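PDB 3V0F: voltage-sensor containing phosphatase from Ciona intestinalis, which probably dephosphorylates membrane phosphoinositides with a PTEN-like phosphatase domain paired with a C2 domain, normally coupled to a voltage sensor. Local coordinates for residues D102-I107 with G183-I188; A153-G158 with D168-V173; V173-Q178 with E310-H315. The protein carries 1 engineered substitution. One frame throughout, in Å; residues are numbered along the deposited sequence.

Contact 1 of 3, residues D102-I107 with G183-I188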
loop_
_atom_site.group_PDB
_atom_site.type_symbol
_atom_site.label_atom_id
_atom_site.label_comp_id
_atom_site.label_asym_id
_atom_site.label_seq_id
_atom_site.Cartn_x
_atom_site.Cartn_y
_atom_site.Cartn_z
ATOM N N ASP A 102 -1.223 -12.520 3.626
ATOM C CA ASP A 102 -2.108 -12.383 2.476
ATOM C C ASP A 102 -1.337 -12.255 1.165
ATOM O O ASP A 102 -1.755 -12.820 0.142
ATOM C CB ASP A 102 -3.082 -11.215 2.617
ATOM C CG ASP A 102 -4.162 -11.458 3.640
ATOM O OD1 ASP A 102 -4.243 -12.568 4.196
ATOM O OD2 ASP A 102 -4.924 -10.511 3.896
ATOM N N LEU A 103 -0.222 -11.513 1.181
ATOM C CA LEU A 103 0.588 -11.388 -0.022
ATOM C C LEU A 103 1.105 -12.762 -0.484
ATOM O O LEU A 103 1.021 -13.107 -1.673
ATOM C CB LEU A 103 1.728 -10.393 0.187
ATOM C CG LEU A 103 2.617 -10.114 -1.018
ATOM C CD1 LEU A 103 1.834 -9.561 -2.222
ATOM C CD2 LEU A 103 3.758 -9.184 -0.622
ATOM N N LEU A 104 1.633 -13.548 0.452
ATOM C CA LEU A 104 2.183 -14.845 0.072
ATOM C C LEU A 104 1.086 -15.810 -0.352
ATOM O O LEU A 104 1.296 -16.628 -1.238
ATOM C CB LEU A 104 3.033 -15.408 1.197
ATOM C CG LEU A 104 4.498 -14.983 1.180
ATOM C CD1 LEU A 104 4.790 -13.493 1.095
ATOM C CD2 LEU A 104 5.255 -15.660 2.321
ATOM N N LYS A 105 -0.099 -15.694 0.233
ATOM C CA LYS A 105 -1.221 -16.519 -0.200
ATOM C C LYS A 105 -1.601 -16.175 -1.641
ATOM O O LYS A 105 -1.869 -17.061 -2.453
ATOM C CB LYS A 105 -2.443 -16.334 0.700
ATOM C CG LYS A 105 -2.410 -17.110 1.994
ATOM C CD LYS A 105 -3.800 -17.440 2.539
ATOM C CE LYS A 105 -4.565 -16.203 2.954
ATOM N NZ LYS A 105 -5.553 -16.510 4.025
ATOM N N PHE A 106 -1.615 -14.881 -1.967
ATOM C CA PHE A 106 -1.878 -14.440 -3.332
ATOM C C PHE A 106 -0.818 -15.012 -4.289
ATOM O O PHE A 106 -1.144 -15.537 -5.351
ATOM C CB PHE A 106 -1.890 -12.904 -3.405
ATOM C CG PHE A 106 -1.549 -12.365 -4.766
ATOM C CD1 PHE A 106 -2.475 -12.438 -5.804
ATOM C CD2 PHE A 106 -0.290 -11.795 -5.019
ATOM C CE1 PHE A 106 -2.157 -11.974 -7.062
ATOM C CE2 PHE A 106 0.028 -11.346 -6.277
ATOM C CZ PHE A 106 -0.910 -11.419 -7.307
ATOM N N ILE A 107 0.454 -14.887 -3.902
ATOM C CA ILE A 107 1.524 -15.350 -4.764
ATOM C C ILE A 107 1.359 -16.839 -5.042
ATOM O O ILE A 107 1.511 -17.277 -6.187
ATOM C CB ILE A 107 2.916 -15.055 -4.160
ATOM C CG1 ILE A 107 3.223 -13.537 -4.146
ATOM C CG2 ILE A 107 4.012 -15.858 -4.877
ATOM C CD1 ILE A 107 3.400 -12.903 -5.534
ATOM N N GLY A 183 9.404 -4.332 -1.306
ATOM C CA GLY A 183 10.751 -4.593 -0.798
ATOM C C GLY A 183 10.813 -5.766 0.173
ATOM O O GLY A 183 11.761 -6.555 0.147
ATOM N N TYR A 184 9.802 -5.887 1.040
ATOM C CA TYR A 184 9.715 -7.046 1.917
ATOM C C TYR A 184 9.603 -8.331 1.102
ATOM O O TYR A 184 10.231 -9.343 1.449
ATOM C CB TYR A 184 8.507 -6.905 2.808
ATOM C CG TYR A 184 8.603 -5.999 4.013
ATOM C CD1 TYR A 184 7.438 -5.677 4.739
ATOM C CD2 TYR A 184 9.825 -5.489 4.479
ATOM C CE1 TYR A 184 7.500 -4.929 5.919
ATOM C CE2 TYR A 184 9.883 -4.706 5.640
ATOM C CZ TYR A 184 8.721 -4.438 6.348
ATOM O OH TYR A 184 8.743 -3.739 7.525
ATOM N N PHE A 185 8.798 -8.312 0.037
ATOM C CA PHE A 185 8.687 -9.497 -0.780
ATOM C C PHE A 185 10.025 -9.848 -1.447
ATOM O O PHE A 185 10.412 -11.017 -1.483
ATOM C CB PHE A 185 7.557 -9.417 -1.821
ATOM C CG PHE A 185 7.365 -10.720 -2.527
ATOM C CD1 PHE A 185 6.851 -11.826 -1.842
ATOM C CD2 PHE A 185 7.813 -10.894 -3.832
ATOM C CE1 PHE A 185 6.750 -13.056 -2.462
ATOM C CE2 PHE A 185 7.717 -12.134 -4.454
ATOM C CZ PHE A 185 7.180 -13.210 -3.768
ATOM N N GLU A 186 10.743 -8.847 -1.959
ATOM C CA GLU A 186 12.085 -9.085 -2.492
ATOM C C GLU A 186 12.990 -9.752 -1.452
ATOM O O GLU A 186 13.679 -10.725 -1.761
ATOM C CB GLU A 186 12.713 -7.761 -2.967
ATOM C CG GLU A 186 14.144 -7.932 -3.510
ATOM C CD GLU A 186 14.880 -6.626 -3.760
ATOM O OE1 GLU A 186 14.256 -5.570 -3.913
ATOM O OE2 GLU A 186 16.115 -6.660 -3.842
ATOM N N LYS A 187 12.981 -9.232 -0.226
ATOM C CA LYS A 187 13.809 -9.790 0.838
ATOM C C LYS A 187 13.395 -11.241 1.135
ATOM O O LYS A 187 14.242 -12.106 1.347
ATOM C CB LYS A 187 13.663 -8.932 2.100
ATOM C CG LYS A 187 14.593 -9.304 3.257
ATOM C CD LYS A 187 14.522 -8.261 4.380
ATOM C CE LYS A 187 15.455 -8.551 5.562
ATOM N NZ LYS A 187 15.225 -7.612 6.739
ATOM N N ILE A 188 12.090 -11.488 1.182
ATOM C CA ILE A 188 11.569 -12.842 1.372
ATOM C C ILE A 188 12.051 -13.796 0.281
ATOM O O ILE A 188 12.505 -14.901 0.582
ATOM C CB ILE A 188 10.024 -12.804 1.543
ATOM C CG1 ILE A 188 9.683 -12.352 2.969
ATOM C CG2 ILE A 188 9.410 -14.148 1.218
ATOM C CD1 ILE A 188 8.247 -11.911 3.162
#
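F185 reaches out from helix 176-191 and sets its side chain among L103, L104 and I107 of helix 100-116, giving an entirely apolar contact. With CG anti to the backbone N (chi1 -173°), the phenyl group extends toward helix 100-116, the local axes being 11.8 Å apart and crossing at -65°. L104 approaches in the plane of the ring: its CD1 lies at the edge, 4.0 Å from F185 CD1, and the same methyl is 4.3 Å from I188 CD1, so one branch touches two side chains about a helical turn apart. The side chains of I107 and F185 point toward each other from opposite directions, I107 CG1 lying obliquely 3.9 Å from F185 CE1. L103 supports the root of the side chain instead, CD2 standing 4.0 Å from F185 CB. All these spacings are those of ordinary van der Waals packing. Helix 131-143 borders the contact, taking L103 against L136 and S139 and I107 against E143, while L104 also touches L196 in the loop beyond helix 176-191. F106, also against L136, meets Y70 of strand 67-73 edge-to-face.

Contact 2 of 3, residues A153-G158 with D168-V173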
loop_
_atom_site.group_PDB
_atom_site.type_symbol
_atom_site.label_atom_id
_atom_site.label_comp_id
_atom_site.label_asym_id
_atom_site.label_seq_id
_atom_site.Cartn_x
_atom_site.Cartn_y
_atom_site.Cartn_z
ATOM N N ALA A 153 10.950 -3.557 -10.548
ATOM C CA ALA A 153 9.590 -4.038 -10.794
ATOM C C ALA A 153 8.575 -2.888 -10.658
ATOM O O ALA A 153 7.698 -2.715 -11.507
ATOM C CB ALA A 153 9.261 -5.157 -9.831
ATOM N N LEU A 154 8.703 -2.108 -9.582
ATOM C CA LEU A 154 7.798 -0.988 -9.329
ATOM C C LEU A 154 7.861 0.056 -10.443
ATOM O O LEU A 154 6.821 0.578 -10.903
ATOM C CB LEU A 154 8.165 -0.315 -8.014
ATOM C CG LEU A 154 7.665 -1.056 -6.779
ATOM C CD1 LEU A 154 8.505 -0.639 -5.578
ATOM C CD2 LEU A 154 6.201 -0.770 -6.574
ATOM N N GLU A 155 9.075 0.383 -10.877
ATOM C CA GLU A 155 9.228 1.392 -11.913
ATOM C C GLU A 155 8.731 0.912 -13.273
ATOM O O GLU A 155 8.174 1.701 -14.030
ATOM C CB GLU A 155 10.645 1.935 -11.896
ATOM C CG GLU A 155 10.782 2.743 -10.591
ATOM C CD GLU A 155 12.154 3.257 -10.248
ATOM O OE1 GLU A 155 12.265 3.849 -9.134
ATOM O OE2 GLU A 155 13.097 3.091 -11.052
ATOM N N TYR A 156 8.859 -0.382 -13.547
ATOM C CA TYR A 156 8.288 -0.962 -14.746
ATOM C C TYR A 156 6.774 -0.881 -14.699
ATOM O O TYR A 156 6.144 -0.468 -15.670
ATOM C CB TYR A 156 8.724 -2.417 -14.905
ATOM C CG TYR A 156 8.123 -3.086 -16.106
ATOM C CD1 TYR A 156 8.522 -2.721 -17.378
ATOM C CD2 TYR A 156 7.160 -4.085 -15.962
ATOM C CE1 TYR A 156 7.986 -3.323 -18.494
ATOM C CE2 TYR A 156 6.611 -4.701 -17.070
ATOM C CZ TYR A 156 7.024 -4.311 -18.335
ATOM O OH TYR A 156 6.484 -4.901 -19.457
ATOM N N PHE A 157 6.180 -1.316 -13.587
ATOM C CA PHE A 157 4.751 -1.155 -13.401
ATOM C C PHE A 157 4.331 0.297 -13.650
ATOM O O PHE A 157 3.375 0.570 -14.391
ATOM C CB PHE A 157 4.311 -1.596 -11.998
ATOM C CG PHE A 157 2.870 -1.316 -11.740
ATOM C CD1 PHE A 157 1.901 -2.165 -12.242
ATOM C CD2 PHE A 157 2.460 -0.170 -11.059
ATOM C CE1 PHE A 157 0.547 -1.893 -12.041
ATOM C CE2 PHE A 157 1.119 0.105 -10.867
ATOM C CZ PHE A 157 0.167 -0.765 -11.361
ATOM N N GLY A 158 5.060 1.232 -13.050
ATOM C CA GLY A 158 4.754 2.641 -13.241
ATOM C C GLY A 158 4.773 3.028 -14.719
ATOM O O GLY A 158 3.870 3.720 -15.217
ATOM N N ASP A 168 5.661 12.796 -6.747
ATOM C CA ASP A 168 6.205 11.604 -6.097
ATOM C C ASP A 168 7.716 11.545 -6.179
ATOM O O ASP A 168 8.314 11.982 -7.157
ATOM C CB ASP A 168 5.639 10.348 -6.748
ATOM C CG ASP A 168 4.317 9.947 -6.181
ATOM O OD1 ASP A 168 4.131 10.081 -4.941
ATOM O OD2 ASP A 168 3.480 9.454 -6.978
ATOM N N VAL A 169 8.323 10.971 -5.150
ATOM C CA VAL A 169 9.746 10.676 -5.169
ATOM C C VAL A 169 10.005 9.540 -6.167
ATOM O O VAL A 169 10.888 9.652 -7.023
ATOM C CB VAL A 169 10.276 10.310 -3.755
ATOM C CG1 VAL A 169 11.758 9.980 -3.811
ATOM C CG2 VAL A 169 10.005 11.432 -2.749
ATOM N N PHE A 170 9.255 8.446 -6.032
ATOM C CA PHE A 170 9.384 7.269 -6.899
ATOM C C PHE A 170 8.077 6.976 -7.603
ATOM O O PHE A 170 7.006 7.212 -7.043
ATOM C CB PHE A 170 9.836 6.035 -6.096
ATOM C CG PHE A 170 11.130 6.240 -5.369
ATOM C CD1 PHE A 170 11.167 6.291 -3.986
ATOM C CD2 PHE A 170 12.305 6.406 -6.077
ATOM C CE1 PHE A 170 12.372 6.477 -3.318
ATOM C CE2 PHE A 170 13.507 6.604 -5.426
ATOM C CZ PHE A 170 13.540 6.641 -4.044
ATOM N N GLN A 171 8.170 6.469 -8.835
ATOM C CA GLN A 171 6.986 6.123 -9.650
ATOM C C GLN A 171 6.515 4.706 -9.408
ATOM O O GLN A 171 7.326 3.797 -9.239
ATOM C CB GLN A 171 7.318 6.281 -11.137
ATOM C CG GLN A 171 7.789 7.687 -11.525
ATOM C CD GLN A 171 6.810 8.784 -11.116
ATOM O OE1 GLN A 171 5.623 8.733 -11.443
ATOM N NE2 GLN A 171 7.318 9.802 -10.427
ATOM N N GLY A 172 5.200 4.524 -9.435
ATOM C CA GLY A 172 4.632 3.188 -9.493
ATOM C C GLY A 172 3.422 2.979 -8.605
ATOM O O GLY A 172 2.407 2.450 -9.060
ATOM N N VAL A 173 3.542 3.348 -7.327
ATOM C CA VAL A 173 2.488 3.086 -6.339
ATOM C C VAL A 173 2.113 4.386 -5.625
ATOM O O VAL A 173 2.643 5.454 -5.952
ATOM C CB VAL A 173 2.824 1.925 -5.382
ATOM C CG1 VAL A 173 2.841 0.603 -6.157
ATOM C CG2 VAL A 173 4.126 2.165 -4.632
HETATM O O HOH W 1 10.845 6.297 -9.956
#
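L154 holds CG anti to its carbonyl carbon (chi1 -79°), which carries CD2 to V173, 3.7 Å from CG1, the two side chains crossing at about a right angle. F157 swings the other way, CG anti to the backbone N (chi1 174°), and presents the edge of its ring to G172: the carbonyl O lies in the ring plane, 3.2 Å from F157 CE2. That oxygen is buried and has no hydrogen-bond partner, so the slightly positive ring edge probably offers it some electrostatic compensation. Next to them the two backbones meet directly, with G158 CA only 3.8 Å from G172 CA and L154 O 3.7 Å from G172 CA; the lack of a CB on both glycines makes this closeness possible. Helix 150-161 thus backs the loop leading into helix 176-191, a loop that corresponds in position to the TI loop bordering the active-site pocket of PTEN-type phosphatases. The extended E155 side chain runs beside the loop, CG lying 3.9 Å from Q171 O. Its OE1 forms a salt bridge with K151 of the same helix and also accepts a weak bond from a water. This water in turn accepts from Q171 N at 2.9 Å, linking carboxylate and loop backbone. Farther on, F170 brings its ring near the E155 carboxylate, their planes 25° apart, and leans on I179 of helix 176-191.

Contact 3 of 3, residues V173-Q178 with E310-H315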
loop_
_atom_site.group_PDB
_atom_site.type_symbol
_atom_site.label_atom_id
_atom_site.label_comp_id
_atom_site.label_asym_id
_atom_site.label_seq_id
_atom_site.Cartn_x
_atom_site.Cartn_y
_atom_site.Cartn_z
ATOM N N VAL A 173 3.542 3.348 -7.327
ATOM C CA VAL A 173 2.488 3.086 -6.339
ATOM C C VAL A 173 2.113 4.386 -5.625
ATOM O O VAL A 173 2.643 5.454 -5.952
ATOM C CB VAL A 173 2.824 1.925 -5.382
ATOM C CG1 VAL A 173 2.841 0.603 -6.157
ATOM C CG2 VAL A 173 4.126 2.165 -4.632
ATOM N N GLU A 174 1.219 4.295 -4.644
ATOM C CA GLU A 174 0.649 5.503 -4.037
ATOM C C GLU A 174 1.198 5.856 -2.667
ATOM O O GLU A 174 1.080 7.015 -2.248
ATOM C CB GLU A 174 -0.874 5.442 -3.990
ATOM C CG GLU A 174 -1.502 5.638 -5.338
ATOM C CD GLU A 174 -3.004 5.689 -5.280
ATOM O OE1 GLU A 174 -3.578 6.479 -6.042
ATOM O OE2 GLU A 174 -3.607 4.948 -4.469
ATOM N N THR A 175 1.827 4.892 -1.981
ATOM C CA THR A 175 2.315 5.132 -0.622
ATOM C C THR A 175 3.719 4.598 -0.410
ATOM O O THR A 175 4.225 3.765 -1.185
ATOM C CB THR A 175 1.375 4.574 0.485
ATOM O OG1 THR A 175 1.583 3.168 0.607
ATOM C CG2 THR A 175 -0.087 4.866 0.188
ATOM N N ALA A 176 4.356 5.105 0.642
ATOM C CA ALA A 176 5.680 4.606 1.012
ATOM C C ALA A 176 5.630 3.167 1.533
ATOM O O ALA A 176 6.554 2.385 1.285
ATOM C CB ALA A 176 6.349 5.536 2.012
ATOM N N SER A 177 4.571 2.805 2.263
ATOM C CA SER A 177 4.455 1.423 2.766
ATOM C C SER A 177 4.272 0.461 1.601
ATOM O O SER A 177 4.745 -0.667 1.659
ATOM C CB SER A 177 3.314 1.257 3.750
ATOM O OG SER A 177 3.508 1.977 4.933
ATOM N N GLN A 178 3.596 0.893 0.532
ATOM C CA GLN A 178 3.478 0.044 -0.653
ATOM C C GLN A 178 4.853 -0.292 -1.243
ATOM O O GLN A 178 5.144 -1.454 -1.541
ATOM C CB GLN A 178 2.517 0.659 -1.667
ATOM C CG GLN A 178 1.084 0.576 -1.128
ATOM C CD GLN A 178 0.094 1.429 -1.914
ATOM O OE1 GLN A 178 0.483 2.246 -2.765
ATOM N NE2 GLN A 178 -1.205 1.264 -1.621
ATOM N N GLU A 310 9.928 7.737 3.450
ATOM C CA GLU A 310 9.492 6.396 3.847
ATOM C C GLU A 310 8.224 6.383 4.699
ATOM O O GLU A 310 7.805 5.324 5.136
ATOM C CB GLU A 310 10.605 5.705 4.619
ATOM C CG GLU A 310 11.873 5.454 3.825
ATOM C CD GLU A 310 12.896 4.760 4.711
ATOM O OE1 GLU A 310 13.456 5.407 5.609
ATOM O OE2 GLU A 310 13.110 3.532 4.545
ATOM N N ILE A 311 7.626 7.545 4.950
ATOM C CA ILE A 311 6.449 7.652 5.814
ATOM C C ILE A 311 5.235 7.993 4.939
ATOM O O ILE A 311 5.344 8.810 4.030
ATOM C CB ILE A 311 6.660 8.704 6.911
ATOM C CG1 ILE A 311 7.872 8.337 7.765
ATOM C CG2 ILE A 311 5.440 8.814 7.789
ATOM C CD1 ILE A 311 8.408 9.486 8.655
ATOM N N ASP A 312 4.087 7.356 5.201
ATOM C CA ASP A 312 2.899 7.594 4.381
ATOM C C ASP A 312 2.261 8.941 4.710
ATOM O O ASP A 312 1.790 9.172 5.844
ATOM C CB ASP A 312 1.881 6.472 4.574
ATOM C CG ASP A 312 2.428 5.120 4.169
ATOM O OD1 ASP A 312 1.945 4.104 4.726
ATOM O OD2 ASP A 312 3.313 5.068 3.283
ATOM N N ASN A 313 2.303 9.810 3.688
ATOM C CA ASN A 313 1.759 11.190 3.569
ATOM C C ASN A 313 2.904 12.199 3.461
ATOM O O ASN A 313 2.921 12.958 2.504
ATOM C CB ASN A 313 0.709 11.584 4.619
ATOM C CG ASN A 313 -0.577 10.776 4.507
ATOM O OD1 ASN A 313 -0.878 10.195 3.464
ATOM N ND2 ASN A 313 -1.335 10.727 5.601
ATOM N N PRO A 314 3.897 12.165 4.388
ATOM C CA PRO A 314 5.080 13.000 4.172
ATOM C C PRO A 314 5.851 12.632 2.906
ATOM O O PRO A 314 6.658 13.425 2.443
ATOM C CB PRO A 314 5.909 12.748 5.441
ATOM C CG PRO A 314 4.909 12.354 6.474
ATOM C CD PRO A 314 3.981 11.450 5.683
ATOM N N HIS A 315 5.630 11.445 2.347
ATOM C CA HIS A 315 6.330 11.028 1.143
ATOM C C HIS A 315 5.907 11.840 -0.077
ATOM O O HIS A 315 6.581 11.821 -1.103
ATOM C CB HIS A 315 6.138 9.523 0.922
ATOM C CG HIS A 315 4.799 9.148 0.366
ATOM N ND1 HIS A 315 3.622 9.254 1.083
ATOM C CD2 HIS A 315 4.465 8.636 -0.841
ATOM C CE1 HIS A 315 2.622 8.831 0.325
ATOM N NE2 HIS A 315 3.107 8.466 -0.851
HETATM O O HOH W 2 3.350 7.555 -4.055
HETATM O O HOH W 3 0.356 2.606 3.001
HETATM O O HOH W 4 5.405 4.199 5.319
#
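D312 and H315 of the C2 domain reach the first turn of helix 176-191 in the phosphatase domain, where T175 and Q178 form a capping box at the domain interface. The D312 carboxylate faces the helix start and is gripped by S177 at both oxygens: OD2 receives S177 N at 2.8 Å through its syn lone pair, and OD1 receives S177 OG at 2.6 Å, on the syn side but 26° out of the carboxylate plane. Two bonds from one residue restrict the carboxylate's rotation, and the positive end of the helix dipole would probably favour its negative charge. A water between T175 OG1 and D312 OD1 ties the capping threonine to the same group. The H315 imidazole lies across the preceding backbone, one face covered by A176 N, 3.8 Å above the ring centre. Its CG sits between the backbone N and the carbonyl carbon (chi1 77°), turning NE2 toward E174. H315 NE2 donates to E174 O at 2.9 Å; the oxygen lies near the ring plane, while NE2 stands 33° out of the E174 carbonyl plane. H315 ND1 accepts N313 N at 3.0 Å. Donor and acceptor at the two ring nitrogens fix the ring's rotation and are consistent with a neutral ring protonated at NE2. A176 CB packs against the 310-315 backbone, 3.4 Å from E310 C. Within the box, Q178 N donates to T175 OG1, and Q178 OE1 accepts E174 N and, weakly, T175 N; Q178 also touches R132, the arginine of the phosphatase signature loop. S177 OG, besides giving its proton to D312, is bonded to W293 N and accepts from a water that also donates to E310 O, 2.7 Å away.

How the contacts relate
Contacts 1 and 3 lie on successive parts of helix 176-191, their centres about 18 Å apart: one joins its later turns to helix 100-116, the other its first turn to the C2 domain. Contact 2 packs the loop entering this helix against helix 150-161; it shares V173 with contact 3, their centres about 12 Å apart, and V169 CG2 packs 3.8 Å from H315 O. Contacts 1 and 2 do not touch, their nearest atoms being about 6 Å apart. The side chain of E174, in contact 3, comes within about 3 Å of a bound phosphate, probably from crystallisation, a position consistent with the TI loop bordering the active-site pocket.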